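Local atomic coordinates of 4-phosphoerythronate dehydrogenase (Lactobacillus jensenii, PDB entry 4PRK), a protein that probably catalyses the NAD-dependent interconversion of pyruvate and D-lactate, as a dehydrogenase of the D-isomer-specific 2-hydroxyacid family with a Rossmann-type nucleotide-binding domain. Residues 270-274 with 275-279; 188-192 with 193-197; 246-250 with 251-255. One frame throughout, in Å; residues are numbered along the deposited sequence.

Interaction 1. Residues 270-274 with 275-279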
ATOM      1  N   LYS A 270     -12.929  12.865  33.283  1.00 39.83           N
ATOM      2  CA  LYS A 270     -13.741  13.602  34.284  1.00 40.66           C
ATOM      3  C   LYS A 270     -14.085  14.941  33.748  1.00 40.34           C
ATOM      4  O   LYS A 270     -13.465  15.357  32.762  1.00 40.77           O
ATOM      5  CB  LYS A 270     -12.965  13.797  35.591  1.00 38.24           C
ATOM      6  CG  LYS A 270     -12.888  12.531  36.365  1.00 40.58           C
ATOM      7  CD  LYS A 270     -11.608  12.418  37.148  1.00 48.06           C
ATOM      8  CE  LYS A 270     -11.570  11.057  37.808  1.00 52.04           C
ATOM      9  NZ  LYS A 270     -10.233  10.879  38.417  1.00 60.05           N
ATOM     10  N   LYS A 271     -15.072  15.617  34.375  1.00 41.42           N
ATOM     11  CA  LYS A 271     -15.216  17.078  34.201  1.00 43.30           C
ATOM     12  C   LYS A 271     -14.695  17.726  35.460  1.00 41.70           C
ATOM     13  O   LYS A 271     -15.027  17.324  36.558  1.00 43.45           O
ATOM     14  CB  LYS A 271     -16.650  17.533  33.911  1.00 43.21           C
ATOM     15  CG  LYS A 271     -17.482  16.482  33.231  1.00 48.99           C
ATOM     16  CD  LYS A 271     -18.665  17.082  32.511  1.00 51.84           C
ATOM     17  CE  LYS A 271     -19.379  15.987  31.748  1.00 57.67           C
ATOM     18  NZ  LYS A 271     -20.672  16.473  31.193  1.00 64.95           N
ATOM     19  N   VAL A 272     -13.863  18.729  35.293  1.00 41.34           N
ATOM     20  CA  VAL A 272     -13.243  19.368  36.407  1.00 43.98           C
ATOM     21  C   VAL A 272     -13.122  20.844  36.193  1.00 45.80           C
ATOM     22  O   VAL A 272     -13.309  21.321  35.101  1.00 45.04           O
ATOM     23  CB  VAL A 272     -11.833  18.817  36.641  1.00 45.70           C
ATOM     24  CG1 VAL A 272     -11.889  17.335  36.940  1.00 47.54           C
ATOM     25  CG2 VAL A 272     -10.927  19.116  35.462  1.00 47.34           C
ATOM     26  N   ASP A 273     -12.777  21.540  37.271  1.00 50.95           N
ATOM     27  CA  ASP A 273     -12.533  22.976  37.273  1.00 50.37           C
ATOM     28  C   ASP A 273     -11.094  23.266  36.961  1.00 46.37           C
ATOM     29  O   ASP A 273     -10.238  22.415  37.155  1.00 47.16           O
ATOM     30  CB  ASP A 273     -12.831  23.535  38.678  1.00 56.75           C
ATOM     31  CG  ASP A 273     -14.268  23.342  39.064  1.00 57.68           C
ATOM     32  OD1 ASP A 273     -15.090  23.410  38.142  1.00 62.47           O
ATOM     33  OD2 ASP A 273     -14.592  23.103  40.249  1.00 62.85           O
ATOM     34  N   ASP A 274     -10.822  24.505  36.565  1.00 47.40           N
ATOM     35  CA  ASP A 274      -9.473  24.929  36.223  1.00 47.13           C
ATOM     36  C   ASP A 274      -8.422  24.665  37.281  1.00 45.42           C
ATOM     37  O   ASP A 274      -7.244  24.374  36.962  1.00 43.84           O
ATOM     38  CB  ASP A 274      -9.455  26.414  35.865  1.00 53.26           C
ATOM     39  CG  ASP A 274      -9.658  26.654  34.395  1.00 66.49           C
ATOM     40  OD1 ASP A 274      -9.337  25.756  33.582  1.00 70.12           O
ATOM     41  OD2 ASP A 274     -10.125  27.756  34.042  1.00 87.02           O
ATOM     42  N   ALA A 275      -8.825  24.805  38.541  1.00 39.96           N
ATOM     43  CA  ALA A 275      -7.946  24.594  39.633  1.00 37.21           C
ATOM     44  C   ALA A 275      -7.627  23.112  39.768  1.00 36.85           C
ATOM     45  O   ALA A 275      -6.658  22.745  40.413  1.00 37.94           O
ATOM     46  CB  ALA A 275      -8.589  25.109  40.907  1.00 40.37           C
ATOM     47  N   GLN A 276      -8.435  22.234  39.195  1.00 38.89           N
ATOM     48  CA  GLN A 276      -8.132  20.804  39.317  1.00 41.03           C
ATOM     49  C   GLN A 276      -7.212  20.263  38.231  1.00 42.44           C
ATOM     50  O   GLN A 276      -6.815  19.125  38.286  1.00 41.80           O
ATOM     51  CB  GLN A 276      -9.412  20.007  39.334  1.00 40.32           C
ATOM     52  CG  GLN A 276     -10.349  20.444  40.424  1.00 38.65           C
ATOM     53  CD  GLN A 276     -11.624  19.643  40.402  1.00 38.32           C
ATOM     54  OE1 GLN A 276     -12.591  19.991  39.708  1.00 36.52           O
ATOM     55  NE2 GLN A 276     -11.633  18.570  41.154  1.00 38.37           N
ATOM     56  N   ILE A 277      -6.858  21.079  37.254  1.00 44.03           N
ATOM     57  CA  ILE A 277      -6.102  20.593  36.124  1.00 39.05           C
ATOM     58  C   ILE A 277      -4.643  20.884  36.398  1.00 37.85           C
ATOM     59  O   ILE A 277      -4.310  22.011  36.716  1.00 35.39           O
ATOM     60  CB  ILE A 277      -6.569  21.334  34.860  1.00 40.41           C
ATOM     61  CG1 ILE A 277      -8.062  21.055  34.602  1.00 35.66           C
ATOM     62  CG2 ILE A 277      -5.687  20.928  33.668  1.00 41.36           C
ATOM     63  CD1 ILE A 277      -8.724  22.043  33.668  1.00 36.52           C
ATOM     64  N   PRO A 278      -3.752  19.888  36.253  1.00 37.38           N
ATOM     65  CA  PRO A 278      -2.353  20.197  36.584  1.00 38.46           C
ATOM     66  C   PRO A 278      -1.625  21.163  35.620  1.00 42.52           C
ATOM     67  O   PRO A 278      -1.997  21.316  34.434  1.00 40.84           O
ATOM     68  CB  PRO A 278      -1.669  18.838  36.564  1.00 37.84           C
ATOM     69  CG  PRO A 278      -2.586  17.923  35.816  1.00 37.92           C
ATOM     70  CD  PRO A 278      -3.964  18.452  36.010  1.00 37.80           C
ATOM     71  N   ALA A 279      -0.569  21.768  36.145  1.00 38.08           N
ATOM     72  CA  ALA A 279       0.179  22.797  35.453  1.00 40.16           C
ATOM     73  C   ALA A 279       0.920  22.281  34.222  1.00 36.92           C
ATOM     74  O   ALA A 279       1.075  23.011  33.242  1.00 33.40           O
ATOM     75  CB  ALA A 279       1.185  23.423  36.419  1.00 41.98           C
TER
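Two overlapping type I turns, Asp273 to Gln276 and Asp274 to Ile277, fold the surface loop that leads from strand 255-258 to helix 279-285 in the Rossmann-type NAD-binding domain. The first turn is closed by Gln276 N, which bonds to Asp273 O at 2.7 Å. The second is looser, with a weak bond of 3.3 Å from Ile277 N to Asp274 O. The Gln276 side chain then folds back across the first turn. Its CG lies beside its own backbone N (chi1 -56°) and the chain beyond runs extended, which brings the amide oxygen to Asp273 N. That bond, Asp273 N to Gln276 OE1, is 2.9 Å long and almost straight at 175°, so Asp273 and Gln276 are tied by backbone and side chain alike, and the amide is restrained from swinging away. The same OE1 lies against Val272 CB at 3.4 Å. The Asp273 carboxylate passes at an angle to the Gln276 amide, their planes 46° apart; its OD2 is 3.7 Å from Gln276 OE1. On the apolar side Val272 CG2 meets Ile277 CG1 at 3.6 Å, and Phe133 of the second subunit packs on both Val272 and Ile277, making this loop part of the subunit interface. Backbone hydrogen bonds of Lys270 and Val272 to the second subunit add to that join. Beyond Ile277 the chain reaches Pro278, the N-cap of helix 279-285, and from inside this helix Lys282 NZ donates a hydrogen bond to Asp274 O, giving this oxygen a second donor. At the end of the second turn, Ile277 CD1 comes to 3.8 Å from Asp274 OD1.

Interaction 2. Residues 188-192 with 193-197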
ATOM      1  N   THR A 188      12.210  -1.984   9.583  1.00 26.59           N
ATOM      2  CA  THR A 188      13.541  -2.606   9.730  1.00 24.57           C
ATOM      3  C   THR A 188      13.908  -2.485  11.187  1.00 25.32           C
ATOM      4  O   THR A 188      13.844  -1.373  11.775  1.00 24.01           O
ATOM      5  CB  THR A 188      14.557  -1.833   8.933  1.00 30.28           C
ATOM      6  OG1 THR A 188      14.229  -1.925   7.530  1.00 29.41           O
ATOM      7  CG2 THR A 188      15.991  -2.360   9.194  1.00 30.22           C
ATOM      8  N   TYR A 189      14.217  -3.614  11.821  1.00 22.75           N
ATOM      9  CA  TYR A 189      14.659  -3.578  13.198  1.00 25.04           C
ATOM     10  C   TYR A 189      16.040  -2.883  13.338  1.00 27.76           C
ATOM     11  O   TYR A 189      16.850  -2.937  12.444  1.00 29.62           O
ATOM     12  CB  TYR A 189      14.705  -4.979  13.750  1.00 27.64           C
ATOM     13  CG  TYR A 189      13.364  -5.635  14.009  1.00 26.30           C
ATOM     14  CD1 TYR A 189      12.570  -5.227  15.065  1.00 26.33           C
ATOM     15  CD2 TYR A 189      12.962  -6.723  13.287  1.00 26.06           C
ATOM     16  CE1 TYR A 189      11.360  -5.843  15.341  1.00 25.12           C
ATOM     17  CE2 TYR A 189      11.759  -7.356  13.563  1.00 28.49           C
ATOM     18  CZ  TYR A 189      10.967  -6.895  14.606  1.00 26.34           C
ATOM     19  OH  TYR A 189       9.784  -7.500  14.892  1.00 29.03           O
ATOM     20  N   ALA A 190      16.202  -2.163  14.432  1.00 27.82           N
ATOM     21  CA  ALA A 190      17.382  -1.377  14.698  1.00 30.99           C
ATOM     22  C   ALA A 190      17.563  -1.203  16.188  1.00 31.73           C
ATOM     23  O   ALA A 190      16.666  -1.455  16.961  1.00 30.73           O
ATOM     24  CB  ALA A 190      17.308  -0.030  14.017  1.00 29.22           C
ATOM     25  N   ASP A 191      18.752  -0.774  16.565  1.00 34.13           N
ATOM     26  CA  ASP A 191      19.093  -0.508  17.944  1.00 33.98           C
ATOM     27  C   ASP A 191      18.334   0.694  18.456  1.00 32.36           C
ATOM     28  O   ASP A 191      17.989   1.584  17.709  1.00 33.30           O
ATOM     29  CB  ASP A 191      20.581  -0.235  18.077  1.00 36.67           C
ATOM     30  CG  ASP A 191      21.415  -1.443  17.837  1.00 38.07           C
ATOM     31  OD1 ASP A 191      20.906  -2.560  17.925  1.00 48.37           O
ATOM     32  OD2 ASP A 191      22.597  -1.269  17.549  1.00 46.86           O
ATOM     33  N   PHE A 192      18.112   0.715  19.752  1.00 31.39           N
ATOM     34  CA  PHE A 192      17.318   1.735  20.372  1.00 32.62           C
ATOM     35  C   PHE A 192      17.948   3.088  20.116  1.00 33.28           C
ATOM     36  O   PHE A 192      17.261   4.033  19.807  1.00 31.78           O
ATOM     37  CB  PHE A 192      17.234   1.432  21.863  1.00 35.13           C
ATOM     38  CG  PHE A 192      16.575   2.499  22.677  1.00 41.22           C
ATOM     39  CD1 PHE A 192      15.215   2.503  22.862  1.00 41.89           C
ATOM     40  CD2 PHE A 192      17.322   3.479  23.283  1.00 42.50           C
ATOM     41  CE1 PHE A 192      14.608   3.477  23.619  1.00 37.84           C
ATOM     42  CE2 PHE A 192      16.720   4.457  24.040  1.00 42.08           C
ATOM     43  CZ  PHE A 192      15.360   4.459  24.207  1.00 41.86           C
ATOM     44  N   ASP A 193      19.261   3.180  20.226  1.00 34.43           N
ATOM     45  CA  ASP A 193      19.927   4.444  19.981  1.00 36.76           C
ATOM     46  C   ASP A 193      19.833   4.933  18.535  1.00 33.86           C
ATOM     47  O   ASP A 193      19.634   6.102  18.300  1.00 31.72           O
ATOM     48  CB  ASP A 193      21.353   4.473  20.540  1.00 43.54           C
ATOM     49  CG  ASP A 193      22.262   3.460  19.899  1.00 51.72           C
ATOM     50  OD1 ASP A 193      21.769   2.470  19.351  1.00 52.67           O
ATOM     51  OD2 ASP A 193      23.488   3.651  19.955  1.00 65.00           O
ATOM     52  N   THR A 194      19.961   4.023  17.576  1.00 34.86           N
ATOM     53  CA  THR A 194      19.777   4.359  16.169  1.00 33.77           C
ATOM     54  C   THR A 194      18.396   4.957  15.907  1.00 30.16           C
ATOM     55  O   THR A 194      18.248   5.916  15.194  1.00 30.53           O
ATOM     56  CB  THR A 194      19.925   3.102  15.313  1.00 37.01           C
ATOM     57  OG1 THR A 194      21.135   2.454  15.667  1.00 36.53           O
ATOM     58  CG2 THR A 194      19.960   3.436  13.861  1.00 37.02           C
ATOM     59  N   VAL A 195      17.388   4.373  16.518  1.00 32.80           N
ATOM     60  CA  VAL A 195      16.003   4.815  16.321  1.00 33.19           C
ATOM     61  C   VAL A 195      15.833   6.258  16.797  1.00 36.67           C
ATOM     62  O   VAL A 195      15.320   7.090  16.040  1.00 36.61           O
ATOM     63  CB  VAL A 195      14.999   3.863  17.024  1.00 35.68           C
ATOM     64  CG1 VAL A 195      13.596   4.506  17.096  1.00 37.81           C
ATOM     65  CG2 VAL A 195      14.952   2.499  16.313  1.00 35.72           C
ATOM     66  N   LEU A 196      16.262   6.567  18.030  1.00 33.46           N
ATOM     67  CA  LEU A 196      16.169   7.919  18.544  1.00 34.82           C
ATOM     68  C   LEU A 196      16.987   8.888  17.724  1.00 35.17           C
ATOM     69  O   LEU A 196      16.580  10.021  17.506  1.00 37.32           O
ATOM     70  CB  LEU A 196      16.671   7.991  19.973  1.00 39.97           C
ATOM     71  CG  LEU A 196      15.863   7.241  21.022  1.00 41.98           C
ATOM     72  CD1 LEU A 196      16.483   7.558  22.381  1.00 40.54           C
ATOM     73  CD2 LEU A 196      14.394   7.657  20.945  1.00 42.68           C
ATOM     74  N   LYS A 197      18.128   8.440  17.234  1.00 34.71           N
ATOM     75  CA  LYS A 197      18.977   9.350  16.467  1.00 37.58           C
ATOM     76  C   LYS A 197      18.502   9.626  15.043  1.00 32.47           C
ATOM     77  O   LYS A 197      18.701  10.714  14.550  1.00 31.64           O
ATOM     78  CB  LYS A 197      20.429   8.860  16.459  1.00 42.27           C
ATOM     79  CG  LYS A 197      21.243   9.335  17.674  1.00 52.78           C
ATOM     80  CD  LYS A 197      21.190   8.371  18.849  1.00 58.85           C
ATOM     81  CE  LYS A 197      22.022   8.830  20.033  1.00 64.82           C
ATOM     82  NZ  LYS A 197      23.401   8.259  20.003  1.00 69.74           N
TER
HETATM   83  O   HOH W   1      20.869  -0.127  14.789  1.00 41.10           O
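Leu196 covers one face of the Phe192 ring, its CG 4.1 Å above the plane and displaced toward the rim. Leu196 CD1 reaches the outer part of the ring, 3.5 Å from Phe192 CE2. The ring comes within range of a residue four places on because Phe192 CG stands anti to its backbone N (chi1 173°). In the backbone, Leu196 N bonds to Phe192 O at 3.3 Å, and one residue earlier Val195 N meets Asp191 O at 3.1 Å. These are the first helical bonds of 192-198, the helix of the beta-alpha-beta crossover that leaves edge strand 188-189 and leads to strand 201-204 of the Rossmann sheet. Phe192 and Val195 both lean on Ile152 of strand 148-152, while Leu196 also touches Gln220 and Glu223 of helix 218-223. Asp191 holds the N-cap position, yet its carboxylate makes no capping bond. A water serves its backbone instead, accepting from Asp191 N and lying 2.7 Å from Thr194 OG1. Asp193 CG is set between its backbone N and carbonyl carbon (chi1 63°), which turns OD1 back to a weak bond with Thr194 N. Asp193 OD1 also lies 4.2 Å from Asp191 OD2, a proximity of like charges that is likely to be mildly unfavourable.

Interaction 3. Residues 246-250 with 251-255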
ATOM      1  N   GLU A 246      10.451  20.919  28.825  1.00 35.83           N
ATOM      2  CA  GLU A 246      11.726  21.566  28.660  1.00 36.18           C
ATOM      3  C   GLU A 246      12.294  21.408  27.246  1.00 33.88           C
ATOM      4  O   GLU A 246      12.758  22.354  26.616  1.00 35.97           O
ATOM      5  CB  GLU A 246      12.652  20.922  29.671  1.00 37.60           C
ATOM      6  CG  GLU A 246      13.992  21.578  29.761  1.00 50.73           C
ATOM      7  CD  GLU A 246      14.807  21.064  30.942  1.00 59.82           C
ATOM      8  OE1 GLU A 246      14.193  20.547  31.922  1.00 67.04           O
ATOM      9  OE2 GLU A 246      16.053  21.205  30.877  1.00 55.28           O
ATOM     10  N   ALA A 247      12.287  20.182  26.763  1.00 32.51           N
ATOM     11  CA  ALA A 247      12.760  19.907  25.419  1.00 33.42           C
ATOM     12  C   ALA A 247      12.011  20.755  24.381  1.00 31.49           C
ATOM     13  O   ALA A 247      12.629  21.308  23.487  1.00 36.37           O
ATOM     14  CB  ALA A 247      12.585  18.420  25.108  1.00 33.44           C
ATOM     15  N   LEU A 248      10.689  20.861  24.520  1.00 31.30           N
ATOM     16  CA  LEU A 248       9.884  21.644  23.589  1.00 33.27           C
ATOM     17  C   LEU A 248      10.210  23.102  23.751  1.00 33.95           C
ATOM     18  O   LEU A 248      10.407  23.813  22.751  1.00 33.52           O
ATOM     19  CB  LEU A 248       8.374  21.442  23.834  1.00 33.26           C
ATOM     20  CG  LEU A 248       7.808  20.116  23.319  1.00 30.68           C
ATOM     21  CD1 LEU A 248       6.621  19.658  24.139  1.00 29.06           C
ATOM     22  CD2 LEU A 248       7.446  20.223  21.846  1.00 27.98           C
ATOM     23  N   GLU A 249      10.273  23.540  25.006  1.00 33.95           N
ATOM     24  CA  GLU A 249      10.612  24.948  25.301  1.00 41.83           C
ATOM     25  C   GLU A 249      11.970  25.316  24.733  1.00 39.39           C
ATOM     26  O   GLU A 249      12.135  26.388  24.205  1.00 41.01           O
ATOM     27  CB  GLU A 249      10.567  25.254  26.795  1.00 45.38           C
ATOM     28  CG  GLU A 249       9.146  25.392  27.330  1.00 49.41           C
ATOM     29  CD  GLU A 249       9.115  25.582  28.833  1.00 57.63           C
ATOM     30  OE1 GLU A 249      10.159  25.365  29.506  1.00 56.08           O
ATOM     31  OE2 GLU A 249       8.035  25.936  29.345  1.00 61.90           O
ATOM     32  N   LYS A 250      12.919  24.390  24.775  1.00 39.55           N
ATOM     33  CA  LYS A 250      14.236  24.670  24.224  1.00 40.90           C
ATOM     34  C   LYS A 250      14.339  24.355  22.739  1.00 40.21           C
ATOM     35  O   LYS A 250      15.355  24.624  22.145  1.00 33.25           O
ATOM     36  CB  LYS A 250      15.290  23.925  25.010  1.00 43.99           C
ATOM     37  CG  LYS A 250      15.314  24.347  26.478  1.00 44.78           C
ATOM     38  CD  LYS A 250      16.536  23.818  27.198  1.00 50.53           C
ATOM     39  CE  LYS A 250      16.717  22.325  26.985  1.00 51.88           C
ATOM     40  NZ  LYS A 250      17.364  21.684  28.161  1.00 55.98           N
ATOM     41  N   HIS A 251      13.271  23.829  22.134  1.00 41.21           N
ATOM     42  CA  HIS A 251      13.261  23.516  20.695  1.00 42.66           C
ATOM     43  C   HIS A 251      14.297  22.429  20.430  1.00 35.91           C
ATOM     44  O   HIS A 251      14.991  22.412  19.424  1.00 39.17           O
ATOM     45  CB  HIS A 251      13.444  24.805  19.842  1.00 48.68           C
ATOM     46  CG  HIS A 251      12.501  25.934  20.219  1.00 54.97           C
ATOM     47  ND1 HIS A 251      11.303  26.167  19.573  1.00 62.04           N
ATOM     48  CD2 HIS A 251      12.592  26.899  21.169  1.00 66.55           C
ATOM     49  CE1 HIS A 251      10.694  27.216  20.104  1.00 57.10           C
ATOM     50  NE2 HIS A 251      11.453  27.679  21.079  1.00 66.58           N
ATOM     51  N   GLU A 252      14.415  21.516  21.383  1.00 34.73           N
ATOM     52  CA  GLU A 252      15.267  20.344  21.207  1.00 36.09           C
ATOM     53  C   GLU A 252      14.467  19.233  20.552  1.00 38.10           C
ATOM     54  O   GLU A 252      15.046  18.232  20.143  1.00 38.19           O
ATOM     55  CB  GLU A 252      15.798  19.865  22.555  1.00 38.78           C
ATOM     56  CG  GLU A 252      16.896  20.740  23.103  1.00 37.67           C
ATOM     57  CD  GLU A 252      18.159  20.685  22.300  1.00 34.34           C
ATOM     58  OE1 GLU A 252      18.468  19.679  21.563  1.00 40.01           O
ATOM     59  OE2 GLU A 252      18.857  21.704  22.426  1.00 38.44           O
ATOM     60  N   ILE A 253      13.136  19.399  20.512  1.00 35.94           N
ATOM     61  CA  ILE A 253      12.256  18.642  19.572  1.00 33.86           C
ATOM     62  C   ILE A 253      11.281  19.633  18.968  1.00 32.82           C
ATOM     63  O   ILE A 253      11.095  20.745  19.506  1.00 33.56           O
ATOM     64  CB  ILE A 253      11.446  17.497  20.260  1.00 32.12           C
ATOM     65  CG1 ILE A 253      10.402  18.065  21.214  1.00 35.23           C
ATOM     66  CG2 ILE A 253      12.348  16.481  20.972  1.00 34.33           C
ATOM     67  CD1 ILE A 253       9.462  17.008  21.777  1.00 35.52           C
ATOM     68  N   ALA A 254      10.632  19.244  17.877  1.00 28.61           N
ATOM     69  CA  ALA A 254       9.781  20.191  17.147  1.00 30.32           C
ATOM     70  C   ALA A 254       8.297  20.179  17.596  1.00 30.50           C
ATOM     71  O   ALA A 254       7.600  21.188  17.454  1.00 28.14           O
ATOM     72  CB  ALA A 254       9.885  19.938  15.656  1.00 31.25           C
ATOM     73  N   ALA A 255       7.845  19.056  18.184  1.00 31.99           N
ATOM     74  CA  ALA A 255       6.440  18.820  18.433  1.00 28.16           C
ATOM     75  C   ALA A 255       6.196  17.527  19.196  1.00 28.44           C
ATOM     76  O   ALA A 255       7.035  16.646  19.212  1.00 29.34           O
ATOM     77  CB  ALA A 255       5.658  18.787  17.111  1.00 27.44           C
TER
HETATM   78  O   HOH W   2       9.865  22.927  20.135  1.00 36.82           O
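His251 leaves the helix with positive phi (64°), and two bonds run back into the last turn: Glu252 N to Ala247 O at 2.8 Å, and His251 N to Leu248 O at 2.9 Å. This is a Schellman motif, ending helix 241-250 and turning the chain into strand 255-258 of the Rossmann sheet. A water donates to both Leu248 O and Ile253 O, bridging the helix end to the outgoing chain. Leu248 O also sits over the centre of the His251 ring, 3.9 Å above its plane. On the buried side Leu248 CD2 packs on Ile253 CG1 at 3.7 Å and on Ala255 CA at 3.8 Å, with Leu284 of helix 279-285 touching Leu248 as well. An alanine here would probably open a gap beside Ile253 and Ala255 and leave Ile253 CG1 and CD1 with less to pack on. Phe221 of helix 218-223 touches both Ala247 and Ile253. On the exposed side the Lys250 chain bends back along the helix, and its NZ makes a 3.1 Å salt bridge to Glu246 OE2.

Overall arrangement
Along the chain interaction 2 comes first, then interaction 3 and finally interaction 1; they stand in series, none enclosing or crossing another, and each is a local contact within ten consecutive residues. All three lie in the NAD-binding domain. Interaction 2 starts the helix that follows edge strand 188-189, interaction 3 ends helix 241-250 just before strand 255-258, and interaction 1 shapes the long loop after that strand, at the second subunit. Helix 218-223 touches both 2 and 3, whose centres are 21 Å apart; helix 279-285, which interaction 1 leads into, packs on interaction 3. Interactions 1 and 2 are farthest apart, about 38 Å between centres.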